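PDB 1TED: alpha-pyrone synthesis polyketide synthase-like Pks18 from Mycobacterium tuberculosis, which probably extends medium- and long-chain aliphatic acyl-CoA starters with malonyl-CoA units to make tri- and tetraketide alpha-pyrones. Local coordinates for residues D86-K91 against A209-D214. Residues are numbered along the deposited sequence; the frame is centred on the assembly and turned at random.
Sequences DPLDAK and AVFADD. With MYR (myristic acid), chain E.
Pro87 presses against Ala209 and Phe211 through its CB, and this is the dense part of the contact. Pro87 CB lies 3.5 Å from Ala209 CB, closer than apolar carbons normally come; the small methyl of Ala209 permits this approach. The same Pro87 CB also sits 3.7 Å from Phe211 CE2, at the edge of the ring and in its plane. Leu88 crosses the phenyl side chain at about a right angle, its branched end presenting one methyl: Leu88 CD2 comes within 3.4 Å of Phe211 CZ, from an oblique direction. Leu88 CG lies anti to the carbonyl carbon (chi1 -54°) and CD1 continues the chain, which turns CD2 to the ring. Proline at 87 suits the second position of the type I turn from Asp86 to Asp89, closed by Asp89 N to Asp86 O at 2.8 Å, since its ring restricts phi to values near the -48° found here. Both loops belong to the thiolase-like fold of the chalcone/stilbene synthase family, and through Pro87, Ala209 and Phe211 they border the bound myristic acid. Pro87 CG touches MYR C2 at 3.4 Å, while broad, flat Phe211 can meet Pro87, Leu88 and the fatty acid at once, its CE1 3.1 Å from the carboxyl oxygen MYR O2. The Phe211 ring also meets that of His221, which probably binds substrate, with the planes inclined at about 55°. Away from this apolar cluster the two loops diverge into polar, more exposed ends: Asp89 OD1 accepts from Lys91 N at 3.0 Å ahead of helix 92-95, and Asp214 serves as N-cap of helix 215-223, its short side chain placing OD2 to accept from Asp217 N.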
loop_
_atom_site.group_PDB
_atom_site.type_symbol
_atom_site.label_atom_id
_atom_site.label_comp_id
_atom_site.label_asym_id
_atom_site.label_seq_id
_atom_site.Cartn_x
_atom_site.Cartn_y
_atom_site.Cartn_z
ATOM N N ASP A 86 -24.422 0.755 12.078
ATOM C CA ASP A 86 -25.594 1.593 11.829
ATOM C C ASP A 86 -25.227 2.972 12.350
ATOM O O ASP A 86 -25.418 3.261 13.527
ATOM C CB ASP A 86 -26.807 1.077 12.598
ATOM C CG ASP A 86 -28.089 1.793 12.215
ATOM O OD1 ASP A 86 -28.045 3.019 11.974
ATOM O OD2 ASP A 86 -29.145 1.129 12.159
ATOM N N PRO A 87 -24.708 3.848 11.477
ATOM C CA PRO A 87 -24.305 5.202 11.872
ATOM C C PRO A 87 -25.311 6.000 12.714
ATOM O O PRO A 87 -24.929 6.773 13.595
ATOM C CB PRO A 87 -23.990 5.865 10.532
ATOM C CG PRO A 87 -24.916 5.159 9.585
ATOM C CD PRO A 87 -24.756 3.729 10.008
ATOM N N LEU A 88 -26.597 5.803 12.460
ATOM C CA LEU A 88 -27.611 6.539 13.202
ATOM C C LEU A 88 -28.123 5.783 14.424
ATOM O O LEU A 88 -29.034 6.247 15.112
ATOM C CB LEU A 88 -28.780 6.885 12.277
ATOM C CG LEU A 88 -28.419 7.633 10.992
ATOM C CD1 LEU A 88 -29.689 7.932 10.226
ATOM C CD2 LEU A 88 -27.672 8.913 11.317
ATOM N N ASP A 89 -27.535 4.624 14.696
ATOM C CA ASP A 89 -27.945 3.814 15.834
ATOM C C ASP A 89 -27.907 4.636 17.118
ATOM O O ASP A 89 -27.116 5.567 17.248
ATOM C CB ASP A 89 -27.028 2.600 15.974
ATOM C CG ASP A 89 -27.565 1.576 16.952
ATOM O OD1 ASP A 89 -27.790 1.931 18.130
ATOM O OD2 ASP A 89 -27.763 0.413 16.535
ATOM N N ALA A 90 -28.772 4.286 18.064
ATOM C CA ALA A 90 -28.837 4.992 19.335
ATOM C C ALA A 90 -27.449 5.115 19.957
ATOM O O ALA A 90 -27.058 6.186 20.414
ATOM C CB ALA A 90 -29.778 4.259 20.287
ATOM N N LYS A 91 -26.708 4.013 19.965
ATOM C CA LYS A 91 -25.366 4.003 20.540
ATOM C C LYS A 91 -24.409 4.975 19.846
ATOM O O LYS A 91 -23.913 5.920 20.463
ATOM C CB LYS A 91 -24.779 2.584 20.489
ATOM C CG LYS A 91 -24.682 1.996 19.083
ATOM C CD LYS A 91 -24.098 0.586 19.076
ATOM C CE LYS A 91 -22.646 0.567 19.534
ATOM N NZ LYS A 91 -22.075 -0.815 19.481
ATOM N N ALA A 209 -18.578 7.265 9.424
ATOM C CA ALA A 209 -19.711 8.199 9.409
ATOM C C ALA A 209 -19.515 9.361 10.389
ATOM O O ALA A 209 -19.123 9.159 11.543
ATOM C CB ALA A 209 -20.992 7.457 9.741
ATOM N N VAL A 210 -19.800 10.578 9.933
ATOM C CA VAL A 210 -19.642 11.759 10.776
ATOM C C VAL A 210 -20.821 12.730 10.656
ATOM O O VAL A 210 -21.196 13.388 11.630
ATOM C CB VAL A 210 -18.322 12.497 10.432
ATOM C CG1 VAL A 210 -18.258 13.814 11.153
ATOM C CG2 VAL A 210 -17.132 11.642 10.846
ATOM N N PHE A 211 -21.394 12.809 9.458
ATOM C CA PHE A 211 -22.533 13.677 9.168
ATOM C C PHE A 211 -22.226 15.156 9.388
ATOM O O PHE A 211 -22.798 15.800 10.263
ATOM C CB PHE A 211 -23.745 13.249 10.009
ATOM C CG PHE A 211 -24.240 11.855 9.696
ATOM C CD1 PHE A 211 -25.013 11.611 8.566
ATOM C CD2 PHE A 211 -23.910 10.781 10.520
ATOM C CE1 PHE A 211 -25.450 10.322 8.259
ATOM C CE2 PHE A 211 -24.344 9.487 10.219
ATOM C CZ PHE A 211 -25.116 9.261 9.085
ATOM N N ALA A 212 -21.313 15.690 8.581
ATOM C CA ALA A 212 -20.930 17.100 8.657
ATOM C C ALA A 212 -21.903 17.954 7.820
ATOM O O ALA A 212 -22.722 17.416 7.073
ATOM C CB ALA A 212 -19.495 17.275 8.160
ATOM N N ASP A 213 -21.793 19.275 7.938
ATOM C CA ASP A 213 -22.676 20.216 7.242
ATOM C C ASP A 213 -22.536 20.428 5.736
ATOM O O ASP A 213 -23.538 20.646 5.059
ATOM C CB ASP A 213 -22.595 21.606 7.889
ATOM C CG ASP A 213 -23.063 21.621 9.329
ATOM O OD1 ASP A 213 -23.962 20.818 9.681
ATOM O OD2 ASP A 213 -22.538 22.455 10.106
ATOM N N ASP A 214 -21.313 20.400 5.215
ATOM C CA ASP A 214 -21.082 20.646 3.788
ATOM C C ASP A 214 -21.703 19.641 2.798
ATOM O O ASP A 214 -21.941 18.482 3.150
ATOM C CB ASP A 214 -19.572 20.772 3.527
ATOM C CG ASP A 214 -18.796 19.542 3.960
ATOM O OD1 ASP A 214 -18.567 19.368 5.181
ATOM O OD2 ASP A 214 -18.423 18.746 3.076
HETATM C C1 MYR E . -25.265 6.878 6.250
HETATM O O1 MYR E . -26.200 6.089 6.142
HETATM O O2 MYR E . -25.469 8.081 6.080
HETATM C C2 MYR E . -23.862 6.375 6.595
HETATM C C3 MYR E . -22.908 6.561 5.414
HETATM C C4 MYR E . -21.511 6.029 5.745
HETATM C C5 MYR E . -20.537 6.252 4.586
HETATM C C6 MYR E . -20.277 7.737 4.316
HETATM C C7 MYR E . -19.480 8.414 5.435
HETATM C C8 MYR E . -18.041 7.899 5.517
HETATM C C9 MYR E . -17.250 8.223 4.248
HETATM C C10 MYR E . -15.866 7.577 4.292
HETATM C C11 MYR E . -15.097 7.845 2.997
HETATM C C12 MYR E . -13.731 7.156 3.014
HETATM C C13 MYR E . -13.008 7.371 1.683
HETATM C C14 MYR E . -11.656 6.654 1.668
#